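Local atomic coordinates of Non-reducing end beta-L-arabinofuranosidase (Bacteroides thetaiotaomicron, PDB entry 5MQO), a protein that probably hydrolyses glycosidic bonds in plant pectin as a family GH127 glycoside hydrolase, likely acting as an aceric acidase in a gut bacterium. Residues 411-416 and 602-607; 404-409 and 536-541; 296-301 and 379-384; 608-613 and 687-692. All coordinates share one frame; numbering follows the deposited sequence.

Contacts 1 and 2 both use helix 402-416 of the catalytic domain. Contact 1 joins it to the C-terminal domain, contact 2 to the middle domain. Their centres lie about 12 Å apart, and they touch where Trp538 packs on Gly602 and Glu409 on Pro603. Contact 4 continues along strand 604-609, with its centre about 17 Å from that of contact 1; the two meet through Val605, Cys607 and Val692. Contact 3 stays inside the helical domain, about 17 Å from contact 1 between centres, and touches it through Thr382. Contacts 2 and 4 do not touch; their nearest atoms are about 14 Å apart.

Contact 1: residues 411-416 and 602-607; sequences CLYNSV and GPLVYC
Asn414, on helix 402-416, meets Pro603, Leu604 and Val605 where strand 604-609 begins. Its CB leaves the helix toward the strand. With chi1 at -54°, CG stands anti to the carbonyl carbon, and the amide reaches the backbone opposite. Asn414 CG packs 4.0 Å from Val605 CG2. OD1 accepts the N-H of Val605, with 3.1 Å between Asn414 OD1 and Val605 N. This bond is fairly straight, but the donor sits above the carbonyl plane of the amide. Asn414 OD1 also lies 3.7 Å from Leu604 CA. Asn414 ND2, the other branch, donates to Pro603 O at 3.0 Å. Here the acceptor lies in the amide plane, and the donor arrives nearly along the C=O axis of Pro603. ND2 has a second partner in Thr410 O, one turn earlier in its own helix. Three bonds thus fix the rotation of the amide and tell its oxygen from its nitrogen.

Tyr413 adds the apolar half. Leu604 CD2 sits 3.6 Å from Tyr413 CB and about as near to CG and CD1, so the methyl packs at the root of the ring. Further out, Pro603 CG is 4.4 Å from Tyr413 CE2. The rings of Phe50 and Trp51 also meet Tyr413. All five touching residues are buried. The axes of 411-416 and 604-607 come within 7.9 Å, their directions 30° apart. This is a domain interface: a helix of the GH127 catalytic domain, in its family an (alpha/alpha)6 barrel, packs on a strand of the C-terminal beta domain.

Contact 2: residues 404-409 and 536-541; sequences YAELVE and PEWCGK
Two groups grip Glu406 OE1: the backbone N-H of Glu537 and, in a salt bridge, Arg534 NH2. The Glu537 N to Glu406 OE1 bond is 3.0 Å long and nearly straight, yet its donor stands well above the carboxylate plane. Glu537 belongs to a type I beta turn from Pro536 to Cys539, in the loop between strands 529-535 and 542-546. A helix of the catalytic domain therefore meets a turn of the middle domain. Glu406 CG is anti to the backbone N (chi1 -171°). The chain then bends at chi2, which brings its carboxylate to the backbone of the turn. Glu406 OE1 also lies 3.3 Å from Pro536 CA, and Glu406 CD is 3.7 Å from Glu537 CB.

An alanine at Glu406 would probably leave the Glu537 N-H without this acceptor and Arg534 with one carboxylate fewer, freeing the turn to shift against the helix. Arg534 also pairs through NH1 with Glu409 OE1, one helical turn on, and so spans both glutamates. Such a shared positive charge is likely to offset the crowding of carboxylates here. Trp538 completes the contact. Its CD1 edge faces the other carboxylate oxygen, with 3.4 Å between Trp538 CD1 and Glu406 OE2, and that carboxylate stands steeply to the ring, their planes 81° apart. Glu409 OE1 lies near the plane of the indole, 4.0 Å from Trp538 NE1.

Contact 3: residues 296-301 and 379-384; sequences HAVRAN and HNETCA
Helices 297-314 and 382-399 meet at their first turns, where Val298 CA and Ala384 CA come within 4.0 Å of each other. Small side chains line this approach: Ala297 CB packs 3.8 Å from Ala384 CB. Val298 contributes both its methyls. Val298 CG2, anti to the carbonyl carbon, lies 3.8 Å from Ala384 CB. The same methyl faces the carboxylate of Glu381, with 3.3 Å between Val298 CG2 and Glu381 OE1. Val298 CG1 lies 4.1 Å from Cys383 CB. Glu381 extends across Val298 at about a right angle, and Glu381 OE1 also reaches to 3.7 Å from His296 NE2. Glu381 and His296 each hold the N-cap position of their helix.

The polar link across the contact comes from Asn301. Asn301 ND2 donates to Ala384 O at 2.8 Å, and the acceptor lies in the amide plane. Chi1 of -74° puts the amide beside the backbone N. The other branch, OD1, is hydrogen-bonded to Tyr367 OH, which helps set the rotation of the group. A leucine in place of Asn301 would probably leave Ala384 O without this donor and Tyr367 OH without this partner. A disulfide from Cys383 to Cys458 ties the start of helix 382-399 to helix 458-466. The contact joins two helix starts inside the GH127 catalytic domain, in its family an (alpha/alpha)6 barrel.

Contact 4: residues 608-613 and 687-692; sequences LESMDI and KGEMTV
Ser610 meets Glu689 because its chi1 of 40° swings OG between the backbone N and the carbonyl carbon, facing the backbone of Glu689. There OG accepts the N-H of Glu689, 2.7 Å from Ser610 OG to Glu689 N and nearly straight. The serine backbone adds a bond from Ser610 N to Glu689 O, at 3.0 Å. Glu689 is thus held by both its N-H and its C=O. Gly688 lies alongside; a CB there would clash with Ser610 OG.

Toward Leu608 the strands pair regularly. Leu608 and Thr691 form an antiparallel hydrogen-bonded pair, with 3.1 Å from Leu608 N to Thr691 O and 3.0 Å from Thr691 N to Leu608 O. Glu609 and Met690 form the non-hydrogen-bonded pair between this and Ser610. Glu609 CA lies 3.2 Å from Glu689 O, in a C-H...O contact. On the face that carries Glu609 and Met690, both side chains touch Trp682, and Glu609 OE1 makes a salt bridge to Arg685. Leu608, on the other face, packs on Ile622 and Leu676. The contact is an antiparallel strand pair in the mixed sheet of the GH127 C-terminal domain, extended past the last bridge by the backbone N-H and side chain of Ser610.

Contact 1: residues 411-416 and 602-607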
loop_
_atom_site.group_PDB
_atom_site.type_symbol
_atom_site.label_atom_id
_atom_site.label_comp_id
_atom_site.label_asym_id
_atom_site.label_seq_id
_atom_site.Cartn_x
_atom_site.Cartn_y
_atom_site.Cartn_z
ATOM N N CYS A 411 -4.223 -3.440 -0.669
ATOM C CA CYS A 411 -3.662 -2.424 0.218
ATOM C C CYS A 411 -3.889 -1.008 -0.307
ATOM O O CYS A 411 -4.381 -0.121 0.424
ATOM C CB CYS A 411 -2.175 -2.694 0.482
ATOM S SG CYS A 411 -1.872 -4.124 1.557
ATOM N N LEU A 412 -3.577 -0.814 -1.585
ATOM C CA LEU A 412 -3.682 0.509 -2.195
ATOM C C LEU A 412 -5.074 1.138 -2.107
ATOM O O LEU A 412 -5.159 2.278 -1.654
ATOM C CB LEU A 412 -3.185 0.505 -3.655
ATOM C CG LEU A 412 -3.140 1.852 -4.409
ATOM C CD1 LEU A 412 -2.283 2.932 -3.760
ATOM C CD2 LEU A 412 -2.660 1.613 -5.835
ATOM N N TYR A 413 -6.138 0.422 -2.522
ATOM C CA TYR A 413 -7.512 0.978 -2.451
ATOM C C TYR A 413 -8.066 1.021 -1.001
ATOM O O TYR A 413 -8.762 1.951 -0.633
ATOM C CB TYR A 413 -8.517 0.234 -3.342
ATOM C CG TYR A 413 -8.321 0.321 -4.850
ATOM C CD1 TYR A 413 -8.859 1.358 -5.604
ATOM C CD2 TYR A 413 -7.639 -0.669 -5.532
ATOM C CE1 TYR A 413 -8.673 1.427 -7.002
ATOM C CE2 TYR A 413 -7.470 -0.615 -6.914
ATOM C CZ TYR A 413 -7.989 0.424 -7.647
ATOM O OH TYR A 413 -7.749 0.414 -9.010
ATOM N N ASN A 414 -7.747 0.054 -0.168
ATOM C CA ASN A 414 -8.544 -0.137 1.054
ATOM C C ASN A 414 -7.880 0.232 2.390
ATOM O O ASN A 414 -8.592 0.408 3.374
ATOM C CB ASN A 414 -9.022 -1.591 1.123
ATOM C CG ASN A 414 -9.748 -1.989 -0.114
ATOM O OD1 ASN A 414 -10.792 -1.449 -0.398
ATOM N ND2 ASN A 414 -9.171 -2.873 -0.893
ATOM N N SER A 415 -6.546 0.303 2.440
ATOM C CA SER A 415 -5.852 0.686 3.669
ATOM C C SER A 415 -4.759 1.731 3.506
ATOM O O SER A 415 -4.069 2.048 4.464
ATOM C CB SER A 415 -5.309 -0.565 4.340
ATOM O OG SER A 415 -4.534 -1.351 3.464
ATOM N N VAL A 416 -4.622 2.290 2.312
ATOM C CA VAL A 416 -3.677 3.385 2.046
ATOM C C VAL A 416 -4.489 4.606 1.593
ATOM O O VAL A 416 -4.413 5.676 2.211
ATOM C CB VAL A 416 -2.658 2.963 0.964
ATOM C CG1 VAL A 416 -1.773 4.124 0.542
ATOM C CG2 VAL A 416 -1.805 1.816 1.475
ATOM N N GLY A 602 -15.497 -6.401 -6.842
ATOM C CA GLY A 602 -14.192 -6.291 -7.432
ATOM C C GLY A 602 -13.185 -6.192 -6.294
ATOM O O GLY A 602 -13.260 -7.017 -5.348
ATOM N N PRO A 603 -12.274 -5.180 -6.354
ATOM C CA PRO A 603 -11.199 -4.984 -5.381
ATOM C C PRO A 603 -11.543 -4.113 -4.185
ATOM O O PRO A 603 -10.704 -3.988 -3.264
ATOM C CB PRO A 603 -10.115 -4.298 -6.200
ATOM C CG PRO A 603 -10.882 -3.447 -7.161
ATOM C CD PRO A 603 -12.177 -4.188 -7.454
ATOM N N LEU A 604 -12.734 -3.522 -4.171
ATOM C CA LEU A 604 -13.099 -2.602 -3.093
ATOM C C LEU A 604 -13.837 -3.321 -1.997
ATOM O O LEU A 604 -14.832 -3.986 -2.238
ATOM C CB LEU A 604 -13.962 -1.451 -3.603
ATOM C CG LEU A 604 -13.283 -0.543 -4.641
ATOM C CD1 LEU A 604 -14.244 0.547 -5.090
ATOM C CD2 LEU A 604 -11.988 0.084 -4.137
ATOM N N VAL A 605 -13.346 -3.181 -0.783
ATOM C CA VAL A 605 -14.083 -3.601 0.418
ATOM C C VAL A 605 -15.107 -2.524 0.672
ATOM O O VAL A 605 -14.789 -1.324 0.612
ATOM C CB VAL A 605 -13.130 -3.744 1.632
ATOM C CG1 VAL A 605 -13.892 -3.979 2.942
ATOM C CG2 VAL A 605 -12.137 -4.852 1.332
ATOM N N TYR A 606 -16.336 -2.946 0.913
ATOM C CA TYR A 606 -17.388 -2.001 1.228
ATOM C C TYR A 606 -17.640 -1.955 2.732
ATOM O O TYR A 606 -17.295 -2.885 3.474
ATOM C CB TYR A 606 -18.668 -2.328 0.451
ATOM C CG TYR A 606 -18.681 -1.715 -0.932
ATOM C CD1 TYR A 606 -17.934 -2.275 -1.972
ATOM C CD2 TYR A 606 -19.416 -0.579 -1.194
ATOM C CE1 TYR A 606 -17.915 -1.708 -3.233
ATOM C CE2 TYR A 606 -19.429 -0.013 -2.446
ATOM C CZ TYR A 606 -18.673 -0.580 -3.471
ATOM O OH TYR A 606 -18.656 -0.020 -4.725
ATOM N N CYS A 607 -18.265 -0.855 3.148
ATOM C CA CYS A 607 -18.696 -0.646 4.530
ATOM C C CYS A 607 -20.039 0.017 4.568
ATOM O O CYS A 607 -20.549 0.431 3.533
ATOM C CB CYS A 607 -17.702 0.266 5.244
ATOM S SG CYS A 607 -17.676 1.960 4.636
#

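Contact 2: residues 404-409 and 536-541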
loop_
_atom_site.group_PDB
_atom_site.type_symbol
_atom_site.label_atom_id
_atom_site.label_comp_id
_atom_site.label_asym_id
_atom_site.label_seq_id
_atom_site.Cartn_x
_atom_site.Cartn_y
_atom_site.Cartn_z
ATOM N N TYR A 404 1.142 -11.843 -5.164
ATOM C CA TYR A 404 1.699 -10.673 -4.505
ATOM C C TYR A 404 1.124 -9.387 -5.090
ATOM O O TYR A 404 0.904 -8.427 -4.361
ATOM C CB TYR A 404 3.230 -10.677 -4.585
ATOM C CG TYR A 404 3.872 -11.854 -3.874
ATOM C CD1 TYR A 404 3.751 -12.006 -2.477
ATOM C CD2 TYR A 404 4.578 -12.822 -4.582
ATOM C CE1 TYR A 404 4.332 -13.076 -1.825
ATOM C CE2 TYR A 404 5.144 -13.893 -3.937
ATOM C CZ TYR A 404 5.024 -14.011 -2.564
ATOM O OH TYR A 404 5.595 -15.073 -1.925
ATOM N N ALA A 405 0.861 -9.369 -6.395
ATOM C CA ALA A 405 0.160 -8.234 -7.007
ATOM C C ALA A 405 -1.256 -7.959 -6.443
ATOM O O ALA A 405 -1.658 -6.786 -6.337
ATOM C CB ALA A 405 0.109 -8.380 -8.524
ATOM N N GLU A 406 -1.989 -9.015 -6.094
ATOM C CA GLU A 406 -3.306 -8.891 -5.458
ATOM C C GLU A 406 -3.244 -8.054 -4.176
ATOM O O GLU A 406 -4.055 -7.133 -3.967
ATOM C CB GLU A 406 -3.852 -10.287 -5.132
ATOM C CG GLU A 406 -5.297 -10.360 -4.657
ATOM C CD GLU A 406 -6.303 -9.793 -5.634
ATOM O OE1 GLU A 406 -6.163 -10.009 -6.857
ATOM O OE2 GLU A 406 -7.249 -9.122 -5.180
ATOM N N LEU A 407 -2.247 -8.345 -3.350
ATOM C CA LEU A 407 -2.034 -7.630 -2.091
ATOM C C LEU A 407 -1.629 -6.189 -2.252
ATOM O O LEU A 407 -2.059 -5.338 -1.459
ATOM C CB LEU A 407 -1.038 -8.400 -1.211
ATOM C CG LEU A 407 -1.901 -9.515 -0.577
ATOM C CD1 LEU A 407 -1.202 -10.830 -0.539
ATOM C CD2 LEU A 407 -2.378 -9.112 0.809
ATOM N N VAL A 408 -0.812 -5.911 -3.267
ATOM C CA VAL A 408 -0.499 -4.531 -3.614
ATOM C C VAL A 408 -1.804 -3.782 -3.884
ATOM O O VAL A 408 -1.982 -2.685 -3.373
ATOM C CB VAL A 408 0.477 -4.439 -4.825
ATOM C CG1 VAL A 408 0.594 -3.016 -5.348
ATOM C CG2 VAL A 408 1.862 -4.927 -4.431
ATOM N N GLU A 409 -2.722 -4.376 -4.658
ATOM C CA GLU A 409 -3.986 -3.688 -5.022
ATOM C C GLU A 409 -4.908 -3.511 -3.810
ATOM O O GLU A 409 -5.393 -2.391 -3.545
ATOM C CB GLU A 409 -4.762 -4.415 -6.135
ATOM C CG GLU A 409 -5.844 -3.575 -6.833
ATOM C CD GLU A 409 -6.538 -4.313 -7.980
ATOM O OE1 GLU A 409 -7.128 -5.386 -7.702
ATOM O OE2 GLU A 409 -6.442 -3.874 -9.161
ATOM N N PRO A 536 -7.482 -11.104 -11.092
ATOM C CA PRO A 536 -7.685 -10.971 -9.635
ATOM C C PRO A 536 -8.194 -12.215 -8.910
ATOM O O PRO A 536 -8.961 -12.990 -9.473
ATOM C CB PRO A 536 -8.703 -9.830 -9.516
ATOM C CG PRO A 536 -8.392 -8.963 -10.679
ATOM C CD PRO A 536 -7.932 -9.882 -11.791
ATOM N N GLU A 537 -7.729 -12.375 -7.669
ATOM C CA GLU A 537 -8.094 -13.478 -6.788
ATOM C C GLU A 537 -9.590 -13.466 -6.594
ATOM O O GLU A 537 -10.222 -14.508 -6.617
ATOM C CB GLU A 537 -7.380 -13.359 -5.431
ATOM C CG GLU A 537 -7.453 -14.638 -4.596
ATOM C CD GLU A 537 -6.863 -14.529 -3.196
ATOM O OE1 GLU A 537 -6.522 -13.418 -2.747
ATOM O OE2 GLU A 537 -6.743 -15.572 -2.525
ATOM N N TRP A 538 -10.160 -12.278 -6.455
ATOM C CA TRP A 538 -11.621 -12.137 -6.396
ATOM C C TRP A 538 -12.430 -12.539 -7.645
ATOM O O TRP A 538 -13.644 -12.673 -7.540
ATOM C CB TRP A 538 -12.021 -10.716 -5.960
ATOM C CG TRP A 538 -11.481 -9.609 -6.768
ATOM C CD1 TRP A 538 -10.412 -8.846 -6.460
ATOM C CD2 TRP A 538 -12.001 -9.095 -8.004
ATOM N NE1 TRP A 538 -10.213 -7.885 -7.421
ATOM C CE2 TRP A 538 -11.168 -8.020 -8.391
ATOM C CE3 TRP A 538 -13.085 -9.437 -8.828
ATOM C CZ2 TRP A 538 -11.378 -7.280 -9.576
ATOM C CZ3 TRP A 538 -13.289 -8.706 -10.017
ATOM C CH2 TRP A 538 -12.438 -7.640 -10.373
ATOM N N CYS A 539 -11.789 -12.718 -8.804
ATOM C CA CYS A 539 -12.503 -12.886 -10.091
ATOM C C CYS A 539 -12.744 -14.343 -10.526
ATOM O O CYS A 539 -11.785 -15.073 -10.895
ATOM C CB CYS A 539 -11.756 -12.168 -11.220
ATOM S SG CYS A 539 -12.585 -12.285 -12.828
ATOM N N GLY A 540 -14.032 -14.721 -10.545
ATOM C CA GLY A 540 -14.461 -16.082 -10.885
ATOM C C GLY A 540 -14.622 -16.421 -12.367
ATOM O O GLY A 540 -14.505 -17.600 -12.750
ATOM N N LYS A 541 -14.926 -15.412 -13.190
ATOM C CA LYS A 541 -14.981 -15.580 -14.654
ATOM C C LYS A 541 -14.255 -14.430 -15.284
ATOM O O LYS A 541 -14.407 -13.295 -14.856
ATOM C CB LYS A 541 -16.435 -15.623 -15.184
ATOM C CG LYS A 541 -17.159 -16.938 -14.879
ATOM C CD LYS A 541 -18.595 -16.793 -14.337
ATOM C CE LYS A 541 -18.889 -17.802 -13.213
ATOM N NZ LYS A 541 -20.341 -18.116 -13.077
#

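Contact 3: residues 296-301 and 379-384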
loop_
_atom_site.group_PDB
_atom_site.type_symbol
_atom_site.label_atom_id
_atom_site.label_comp_id
_atom_site.label_asym_id
_atom_site.label_seq_id
_atom_site.Cartn_x
_atom_site.Cartn_y
_atom_site.Cartn_z
ATOM N N HIS A 296 5.627 -4.115 16.266
ATOM C CA HIS A 296 5.229 -2.869 15.612
ATOM C C HIS A 296 5.139 -3.068 14.073
ATOM O O HIS A 296 6.152 -3.335 13.434
ATOM C CB HIS A 296 6.254 -1.786 15.948
ATOM C CG HIS A 296 5.858 -0.411 15.518
ATOM N ND1 HIS A 296 5.646 0.611 16.413
ATOM C CD2 HIS A 296 5.653 0.118 14.297
ATOM C CE1 HIS A 296 5.310 1.708 15.762
ATOM N NE2 HIS A 296 5.310 1.434 14.473
ATOM N N ALA A 297 3.943 -2.913 13.491
ATOM C CA ALA A 297 3.706 -3.420 12.147
ATOM C C ALA A 297 4.450 -2.650 11.042
ATOM O O ALA A 297 4.858 -3.216 10.047
ATOM C CB ALA A 297 2.218 -3.536 11.871
ATOM N N VAL A 298 4.659 -1.363 11.255
ATOM C CA VAL A 298 5.420 -0.515 10.332
ATOM C C VAL A 298 6.869 -1.029 10.282
ATOM O O VAL A 298 7.387 -1.343 9.209
ATOM C CB VAL A 298 5.420 1.002 10.734
ATOM C CG1 VAL A 298 6.066 1.838 9.631
ATOM C CG2 VAL A 298 4.028 1.537 10.997
ATOM N N ARG A 299 7.504 -1.122 11.451
ATOM C CA ARG A 299 8.865 -1.625 11.553
ATOM C C ARG A 299 8.966 -3.017 10.927
ATOM O O ARG A 299 9.873 -3.278 10.146
ATOM C CB ARG A 299 9.335 -1.628 13.010
ATOM C CG ARG A 299 9.504 -0.238 13.653
ATOM C CD ARG A 299 10.293 -0.255 14.963
ATOM N NE ARG A 299 9.592 0.378 16.094
ATOM C CZ ARG A 299 9.983 0.333 17.393
ATOM N NH1 ARG A 299 11.109 -0.285 17.796
ATOM N NH2 ARG A 299 9.244 0.938 18.318
ATOM N N ALA A 300 8.003 -3.880 11.238
ATOM C CA ALA A 300 7.927 -5.232 10.690
ATOM C C ALA A 300 7.902 -5.245 9.163
ATOM O O ALA A 300 8.710 -5.880 8.486
ATOM C CB ALA A 300 6.669 -5.901 11.199
ATOM N N ASN A 301 6.918 -4.558 8.630
ATOM C CA ASN A 301 6.646 -4.653 7.234
ATOM C C ASN A 301 7.765 -3.986 6.435
ATOM O O ASN A 301 8.193 -4.563 5.442
ATOM C CB ASN A 301 5.290 -4.063 6.920
ATOM C CG ASN A 301 4.139 -4.950 7.349
ATOM O OD1 ASN A 301 4.311 -6.117 7.710
ATOM N ND2 ASN A 301 2.932 -4.395 7.281
ATOM N N HIS A 379 -5.703 -1.041 15.019
ATOM C CA HIS A 379 -4.802 0.119 14.959
ATOM C C HIS A 379 -4.626 0.495 13.493
ATOM O O HIS A 379 -5.097 1.544 13.088
ATOM C CB HIS A 379 -3.467 -0.180 15.647
ATOM C CG HIS A 379 -2.574 1.006 15.780
ATOM N ND1 HIS A 379 -2.640 1.868 16.849
ATOM C CD2 HIS A 379 -1.581 1.467 14.988
ATOM C CE1 HIS A 379 -1.729 2.819 16.704
ATOM N NE2 HIS A 379 -1.073 2.596 15.581
ATOM N N ASN A 380 -4.008 -0.379 12.701
ATOM C CA ASN A 380 -3.878 -0.187 11.248
ATOM C C ASN A 380 -3.385 1.199 10.828
ATOM O O ASN A 380 -3.947 1.891 9.975
ATOM C CB ASN A 380 -5.197 -0.501 10.605
ATOM C CG ASN A 380 -5.592 -1.938 10.798
ATOM O OD1 ASN A 380 -4.741 -2.812 11.035
ATOM N ND2 ASN A 380 -6.892 -2.206 10.676
ATOM N N GLU A 381 -2.311 1.591 11.482
ATOM C CA GLU A 381 -1.530 2.754 11.129
ATOM C C GLU A 381 -1.270 2.775 9.608
ATOM O O GLU A 381 -0.814 1.781 9.042
ATOM C CB GLU A 381 -0.237 2.672 11.935
ATOM C CG GLU A 381 0.861 3.582 11.491
ATOM C CD GLU A 381 1.875 3.797 12.574
ATOM O OE1 GLU A 381 2.122 2.846 13.392
ATOM O OE2 GLU A 381 2.408 4.933 12.570
ATOM N N THR A 382 -1.574 3.894 8.948
ATOM C CA THR A 382 -1.553 3.942 7.481
ATOM C C THR A 382 -0.224 3.475 6.865
ATOM O O THR A 382 -0.221 2.826 5.823
ATOM C CB THR A 382 -1.921 5.339 6.947
ATOM O OG1 THR A 382 -3.152 5.768 7.552
ATOM C CG2 THR A 382 -2.070 5.329 5.428
ATOM N N CYS A 383 0.877 3.789 7.542
ATOM C CA CYS A 383 2.214 3.469 7.071
ATOM C C CYS A 383 2.500 1.981 7.155
ATOM O O CYS A 383 3.320 1.479 6.403
ATOM C CB CYS A 383 3.280 4.249 7.863
ATOM S SG CYS A 383 3.320 6.042 7.553
ATOM N N ALA A 384 1.856 1.283 8.082
ATOM C CA ALA A 384 2.013 -0.179 8.204
ATOM C C ALA A 384 1.399 -0.834 6.983
ATOM O O ALA A 384 1.894 -1.872 6.497
ATOM C CB ALA A 384 1.332 -0.715 9.473
#

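Contact 4: residues 608-613 and 687-692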
loop_
_atom_site.group_PDB
_atom_site.type_symbol
_atom_site.label_atom_id
_atom_site.label_comp_id
_atom_site.label_asym_id
_atom_site.label_seq_id
_atom_site.Cartn_x
_atom_site.Cartn_y
_atom_site.Cartn_z
ATOM N N LEU A 608 -20.583 0.123 5.781
ATOM C CA LEU A 608 -21.847 0.822 6.077
ATOM C C LEU A 608 -21.610 1.956 7.077
ATOM O O LEU A 608 -21.015 1.703 8.130
ATOM C CB LEU A 608 -22.856 -0.169 6.665
ATOM C CG LEU A 608 -24.210 0.361 7.179
ATOM C CD1 LEU A 608 -24.986 1.097 6.099
ATOM C CD2 LEU A 608 -25.073 -0.772 7.726
ATOM N N GLU A 609 -22.052 3.186 6.740
ATOM C CA GLU A 609 -22.080 4.346 7.680
ATOM C C GLU A 609 -23.501 4.650 8.135
ATOM O O GLU A 609 -24.434 4.354 7.424
ATOM C CB GLU A 609 -21.517 5.613 7.059
ATOM C CG GLU A 609 -20.128 5.468 6.528
ATOM C CD GLU A 609 -19.389 6.777 6.429
ATOM O OE1 GLU A 609 -19.175 7.252 5.304
ATOM O OE2 GLU A 609 -18.988 7.318 7.475
ATOM N N SER A 610 -23.645 5.283 9.297
ATOM C CA SER A 610 -24.965 5.462 9.933
ATOM C C SER A 610 -25.869 6.363 9.134
ATOM O O SER A 610 -27.061 6.125 9.110
ATOM C CB SER A 610 -24.858 5.992 11.369
ATOM O OG SER A 610 -23.836 6.984 11.499
ATOM N N MET A 611 -25.308 7.361 8.451
ATOM C CA MET A 611 -26.098 8.240 7.572
ATOM C C MET A 611 -26.670 7.589 6.285
ATOM O O MET A 611 -27.456 8.235 5.617
ATOM C CB MET A 611 -25.327 9.545 7.246
ATOM C CG MET A 611 -24.077 9.453 6.366
ATOM S SD MET A 611 -22.550 8.968 7.226
ATOM C CE MET A 611 -22.208 10.328 8.356
ATOM N N ASP A 612 -26.276 6.358 5.927
ATOM C CA ASP A 612 -26.850 5.620 4.779
ATOM C C ASP A 612 -27.878 4.569 5.220
ATOM O O ASP A 612 -28.166 3.654 4.468
ATOM C CB ASP A 612 -25.772 4.853 3.977
ATOM C CG ASP A 612 -24.753 5.749 3.279
ATOM O OD1 ASP A 612 -25.152 6.782 2.701
ATOM O OD2 ASP A 612 -23.538 5.364 3.283
ATOM N N ILE A 613 -28.403 4.661 6.431
ATOM C CA ILE A 613 -29.448 3.736 6.895
ATOM C C ILE A 613 -30.735 4.534 6.870
ATOM O O ILE A 613 -30.819 5.581 7.518
ATOM C CB ILE A 613 -29.190 3.249 8.352
ATOM C CG1 ILE A 613 -27.790 2.596 8.449
ATOM C CG2 ILE A 613 -30.314 2.311 8.834
ATOM C CD1 ILE A 613 -27.316 2.329 9.861
ATOM N N LYS A 687 -19.208 13.303 11.329
ATOM C CA LYS A 687 -19.162 12.323 12.408
ATOM C C LYS A 687 -20.346 11.395 12.338
ATOM O O LYS A 687 -21.446 11.836 12.085
ATOM C CB LYS A 687 -19.199 13.044 13.764
ATOM C CG LYS A 687 -19.084 12.128 14.991
ATOM C CD LYS A 687 -18.232 12.751 16.113
ATOM C CE LYS A 687 -18.451 12.080 17.473
ATOM N NZ LYS A 687 -19.685 12.599 18.142
ATOM N N GLY A 688 -20.130 10.115 12.601
ATOM C CA GLY A 688 -21.235 9.166 12.646
ATOM C C GLY A 688 -20.722 7.816 13.078
ATOM O O GLY A 688 -19.702 7.733 13.747
ATOM N N GLU A 689 -21.433 6.761 12.699
ATOM C CA GLU A 689 -21.014 5.401 12.988
ATOM C C GLU A 689 -20.604 4.673 11.703
ATOM O O GLU A 689 -20.931 5.106 10.617
ATOM C CB GLU A 689 -22.119 4.682 13.779
ATOM C CG GLU A 689 -22.303 5.242 15.192
ATOM C CD GLU A 689 -23.285 4.443 16.052
ATOM O OE1 GLU A 689 -24.449 4.859 16.113
ATOM O OE2 GLU A 689 -22.892 3.423 16.682
ATOM N N MET A 690 -19.821 3.606 11.835
ATOM C CA MET A 690 -19.313 2.855 10.671
ATOM C C MET A 690 -18.955 1.427 11.061
ATOM O O MET A 690 -18.531 1.193 12.188
ATOM C CB MET A 690 -18.079 3.541 10.067
ATOM C CG MET A 690 -17.471 2.846 8.838
ATOM S SD MET A 690 -16.330 1.475 9.172
ATOM C CE MET A 690 -14.814 2.278 9.630
ATOM N N THR A 691 -19.116 0.481 10.130
ATOM C CA THR A 691 -18.621 -0.884 10.351
ATOM C C THR A 691 -18.353 -1.517 8.995
ATOM O O THR A 691 -19.124 -1.270 8.069
ATOM C CB THR A 691 -19.607 -1.753 11.187
ATOM O OG1 THR A 691 -19.059 -3.062 11.406
ATOM C CG2 THR A 691 -20.956 -1.914 10.492
ATOM N N VAL A 692 -17.278 -2.308 8.874
ATOM C CA VAL A 692 -17.062 -3.121 7.682
ATOM C C VAL A 692 -17.802 -4.450 7.858
ATOM O O VAL A 692 -18.612 -4.832 7.028
ATOM C CB VAL A 692 -15.556 -3.347 7.371
ATOM C CG1 VAL A 692 -15.338 -4.252 6.150
ATOM C CG2 VAL A 692 -14.841 -2.016 7.193
#